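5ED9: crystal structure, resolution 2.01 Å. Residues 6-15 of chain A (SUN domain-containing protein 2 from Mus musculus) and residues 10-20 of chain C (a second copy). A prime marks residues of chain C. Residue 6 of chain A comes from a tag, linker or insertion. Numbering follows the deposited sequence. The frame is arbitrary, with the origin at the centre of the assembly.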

# COMPACT_ATOMS: atom_id res chain seq x y z
N PHE A 6 -40.15 13.84 -5.28
CA PHE A 6 -39.48 12.67 -5.84
C PHE A 6 -40.26 12.06 -7.01
O PHE A 6 -41.48 11.94 -6.97
CB PHE A 6 -39.24 11.61 -4.76
CG PHE A 6 -38.66 10.33 -5.29
CD1 PHE A 6 -37.30 10.22 -5.54
CD2 PHE A 6 -39.47 9.23 -5.54
CE1 PHE A 6 -36.75 9.05 -6.04
CE2 PHE A 6 -38.94 8.05 -6.04
CZ PHE A 6 -37.57 7.96 -6.29
N LYS A 7 -39.52 11.67 -8.05
CA LYS A 7 -40.12 11.09 -9.24
C LYS A 7 -39.91 9.58 -9.29
O LYS A 7 -38.78 9.10 -9.37
CB LYS A 7 -39.50 11.70 -10.50
CG LYS A 7 -40.05 11.11 -11.79
CD LYS A 7 -39.03 11.14 -12.92
CE LYS A 7 -39.65 10.68 -14.23
NZ LYS A 7 -38.66 10.67 -15.35
N SER A 8 -41.00 8.82 -9.25
CA SER A 8 -40.89 7.38 -9.35
C SER A 8 -40.92 6.93 -10.80
O SER A 8 -41.51 7.60 -11.65
CB SER A 8 -42.00 6.69 -8.56
OG SER A 8 -43.27 6.94 -9.14
N MET A 9 -40.28 5.80 -11.08
CA MET A 9 -40.32 5.18 -12.40
C MET A 9 -41.31 4.02 -12.33
O MET A 9 -41.78 3.67 -11.24
CB MET A 9 -38.94 4.64 -12.77
CG MET A 9 -37.78 5.59 -12.50
SD MET A 9 -36.19 4.73 -12.29
CE MET A 9 -35.81 4.26 -13.97
N THR A 10 -41.64 3.42 -13.47
CA THR A 10 -42.44 2.20 -13.46
C THR A 10 -41.61 1.11 -12.80
O THR A 10 -40.39 1.24 -12.69
CB THR A 10 -42.80 1.75 -14.88
OG1 THR A 10 -41.60 1.44 -15.60
CG2 THR A 10 -43.57 2.84 -15.62
N GLN A 11 -42.26 0.04 -12.34
CA GLN A 11 -41.53 -1.09 -11.76
C GLN A 11 -40.47 -1.65 -12.70
O GLN A 11 -39.36 -1.96 -12.29
CB GLN A 11 -42.49 -2.22 -11.36
CG GLN A 11 -43.33 -1.96 -10.12
CD GLN A 11 -44.05 -3.20 -9.65
OE1 GLN A 11 -43.42 -4.22 -9.34
NE2 GLN A 11 -45.38 -3.15 -9.63
N GLU A 12 -40.82 -1.76 -13.98
CA GLU A 12 -39.91 -2.33 -14.97
C GLU A 12 -38.69 -1.43 -15.21
O GLU A 12 -37.57 -1.93 -15.29
CB GLU A 12 -40.64 -2.62 -16.29
CG GLU A 12 -39.73 -3.14 -17.40
CD GLU A 12 -40.51 -3.69 -18.59
OE1 GLU A 12 -39.88 -3.90 -19.65
OE2 GLU A 12 -41.73 -3.93 -18.46
N ALA A 13 -38.91 -0.13 -15.32
CA ALA A 13 -37.81 0.82 -15.49
C ALA A 13 -36.88 0.82 -14.28
O ALA A 13 -35.65 0.88 -14.42
CB ALA A 13 -38.34 2.21 -15.73
N PHE A 14 -37.45 0.78 -13.08
CA PHE A 14 -36.61 0.77 -11.88
C PHE A 14 -35.83 -0.54 -11.75
O PHE A 14 -34.67 -0.52 -11.31
CB PHE A 14 -37.40 1.05 -10.61
CG PHE A 14 -36.53 1.36 -9.44
CD1 PHE A 14 -35.92 2.60 -9.33
CD2 PHE A 14 -36.29 0.42 -8.46
CE1 PHE A 14 -35.08 2.89 -8.27
CE2 PHE A 14 -35.46 0.71 -7.38
CZ PHE A 14 -34.85 1.94 -7.29
N GLN A 15 -36.45 -1.65 -12.13
CA GLN A 15 -35.76 -2.94 -12.17
C GLN A 15 -34.53 -2.87 -13.06
O GLN A 15 -33.44 -3.31 -12.68
CB GLN A 15 -36.70 -4.05 -12.68
CG GLN A 15 -37.73 -4.56 -11.66
CD GLN A 15 -38.87 -5.35 -12.31
OE1 GLN A 15 -38.80 -5.72 -13.48
NE2 GLN A 15 -39.93 -5.60 -11.55
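Chain C, residues 10-20: TQEAFQESSVK

Chain C enters as one uninterrupted helix from Thr10′ to Lys20′: phi lies between -58° and -71°, psi between -32° and -48°, and i-to-i+4 backbone hydrogen bonds run from Phe14′ N to Thr10′ O (2.8 Å) through Lys20′ N to Glu16′ O (3.1 Å). Chain A meets it with two kinds of backbone. Its residues Lys7, Ser8, Met9 and Thr10 are non-helical, with psi of 117°, 152°, 172° and 161° in that order, and helix 11-15 begins behind Thr10, whose OG1 caps Ala13 N at 3.1 Å. The two helix axes approach to 11.9 Å, and their N-to-C directions differ by 14°, so they run nearly parallel. The segment before the chain A helix runs the other way along chain C: by CA proximity Gln11 pairs with Gln11′ (8.1 Å between CA atoms), Ser8 with Glu12′ (5.6 Å) and Phe6 with Glu16′ (7.3 Å).

Thr10′ stays out of reach. Gln11′, extended with chi1 and chi2 both t, brings NE2 to 3.6 Å from Gln11 CG; a water accepts from Gln11 N at 3.1 Å and, weakly, from Gln11′ NE2 at 3.4 Å. Glu12′ places CD 3.3 Å from Ser8 OG, but its OE2, 3.5 Å from that OG, has too poor an angle for a hydrogen bond. Ala13′ points away. Phe14′ leaves CA sideways, yet its ring end comes nearer, with CE2 4.4 Å from Phe14 CE2.

Gln15′ supplies both direct hydrogen bonds of the contact. Met9 N donates to Gln15′ OE1 (2.9 Å, 158°), and Gln15′ NE2 donates to Met9 O (3.0 Å, 169°); the amide thus satisfies the NH and CO of one residue in the non-helical segment. The same side chain lays CG over a face of the Phe14 ring, 3.8 Å from its centroid and 10° off the normal, a CH-pi contact.

Glu16′ repeats that arrangement on Phe6, a tag residue: its CB stands 3.7 Å from the ring centroid, only 5° off the normal. Ser17′ points away. Ser18′ turns its OG back to Phe14′ O (2.8 Å), while its CB lies at the edge of the Phe14 ring, 4.1 Å from CZ. Val19′ also meets that edge, with CG2 3.6 Å from Phe14 CE1. Phe14 is therefore a knob in a hole formed by Phe14′, Gln15′, Ser18′ and Val19′. Lys20′ lies beyond reach. In all, the two stretches bury 611 Å², both sides summed.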

# COMPACT_ATOMS: atom_id res chain seq x y z
N THR C 10 -45.91 2.60 -1.02
CA THR C 10 -44.83 1.65 -0.75
C THR C 10 -43.78 1.63 -1.87
O THR C 10 -42.58 1.70 -1.60
CB THR C 10 -45.36 0.22 -0.53
OG1 THR C 10 -46.07 0.17 0.71
CG2 THR C 10 -44.22 -0.77 -0.49
N GLN C 11 -44.25 1.55 -3.11
CA GLN C 11 -43.37 1.50 -4.28
C GLN C 11 -42.48 2.73 -4.38
O GLN C 11 -41.26 2.62 -4.56
CB GLN C 11 -44.21 1.34 -5.56
CG GLN C 11 -43.40 1.25 -6.86
CD GLN C 11 -44.29 1.06 -8.08
OE1 GLN C 11 -45.41 0.55 -7.98
NE2 GLN C 11 -43.80 1.48 -9.25
N GLU C 12 -43.07 3.91 -4.24
CA GLU C 12 -42.32 5.15 -4.37
C GLU C 12 -41.37 5.37 -3.20
O GLU C 12 -40.30 5.96 -3.36
CB GLU C 12 -43.24 6.35 -4.56
CG GLU C 12 -44.10 6.27 -5.82
CD GLU C 12 -44.71 7.60 -6.23
OE1 GLU C 12 -44.10 8.66 -5.95
OE2 GLU C 12 -45.80 7.58 -6.84
N ALA C 13 -41.76 4.91 -2.02
CA ALA C 13 -40.87 5.00 -0.86
C ALA C 13 -39.72 4.01 -1.01
O ALA C 13 -38.59 4.31 -0.65
CB ALA C 13 -41.64 4.73 0.44
N PHE C 14 -40.01 2.84 -1.56
CA PHE C 14 -38.97 1.83 -1.76
C PHE C 14 -37.96 2.29 -2.80
O PHE C 14 -36.76 2.08 -2.64
CB PHE C 14 -39.57 0.47 -2.17
CG PHE C 14 -38.52 -0.53 -2.55
CD1 PHE C 14 -37.77 -1.17 -1.57
CD2 PHE C 14 -38.26 -0.81 -3.88
CE1 PHE C 14 -36.79 -2.08 -1.92
CE2 PHE C 14 -37.28 -1.72 -4.23
CZ PHE C 14 -36.54 -2.35 -3.25
N GLN C 15 -38.45 2.92 -3.87
CA GLN C 15 -37.57 3.46 -4.90
C GLN C 15 -36.67 4.55 -4.35
O GLN C 15 -35.46 4.54 -4.57
CB GLN C 15 -38.37 3.97 -6.10
CG GLN C 15 -38.96 2.86 -6.95
CD GLN C 15 -39.60 3.37 -8.23
OE1 GLN C 15 -39.39 4.52 -8.64
NE2 GLN C 15 -40.39 2.52 -8.88
N GLU C 16 -37.25 5.50 -3.63
CA GLU C 16 -36.49 6.61 -3.09
C GLU C 16 -35.43 6.15 -2.09
O GLU C 16 -34.29 6.62 -2.12
CB GLU C 16 -37.43 7.63 -2.44
CG GLU C 16 -36.72 8.78 -1.76
CD GLU C 16 -37.66 9.94 -1.45
OE1 GLU C 16 -38.89 9.77 -1.58
OE2 GLU C 16 -37.16 11.02 -1.08
N SER C 17 -35.79 5.22 -1.21
CA SER C 17 -34.85 4.74 -0.20
C SER C 17 -33.70 3.94 -0.81
O SER C 17 -32.55 4.08 -0.39
CB SER C 17 -35.57 3.94 0.89
OG SER C 17 -36.19 2.78 0.36
N SER C 18 -34.03 3.10 -1.79
CA SER C 18 -33.04 2.26 -2.46
C SER C 18 -32.02 3.10 -3.22
O SER C 18 -30.82 2.84 -3.15
CB SER C 18 -33.73 1.30 -3.43
OG SER C 18 -34.53 0.36 -2.73
N VAL C 19 -32.52 4.10 -3.95
CA VAL C 19 -31.67 5.04 -4.67
C VAL C 19 -30.74 5.75 -3.71
O VAL C 19 -29.54 5.87 -3.96
CB VAL C 19 -32.50 6.11 -5.40
CG1 VAL C 19 -31.59 7.25 -5.88
CG2 VAL C 19 -33.25 5.51 -6.57
N LYS C 20 -31.30 6.24 -2.61
CA LYS C 20 -30.55 6.95 -1.59
C LYS C 20 -29.50 6.05 -0.93
O LYS C 20 -28.39 6.49 -0.65
CB LYS C 20 -31.51 7.50 -0.53
CG LYS C 20 -30.83 8.29 0.56
CD LYS C 20 -31.82 8.84 1.58
CE LYS C 20 -31.10 9.75 2.59
NZ LYS C 20 -32.05 10.43 3.53
O HOH W 1 -45.32 0.47 -12.10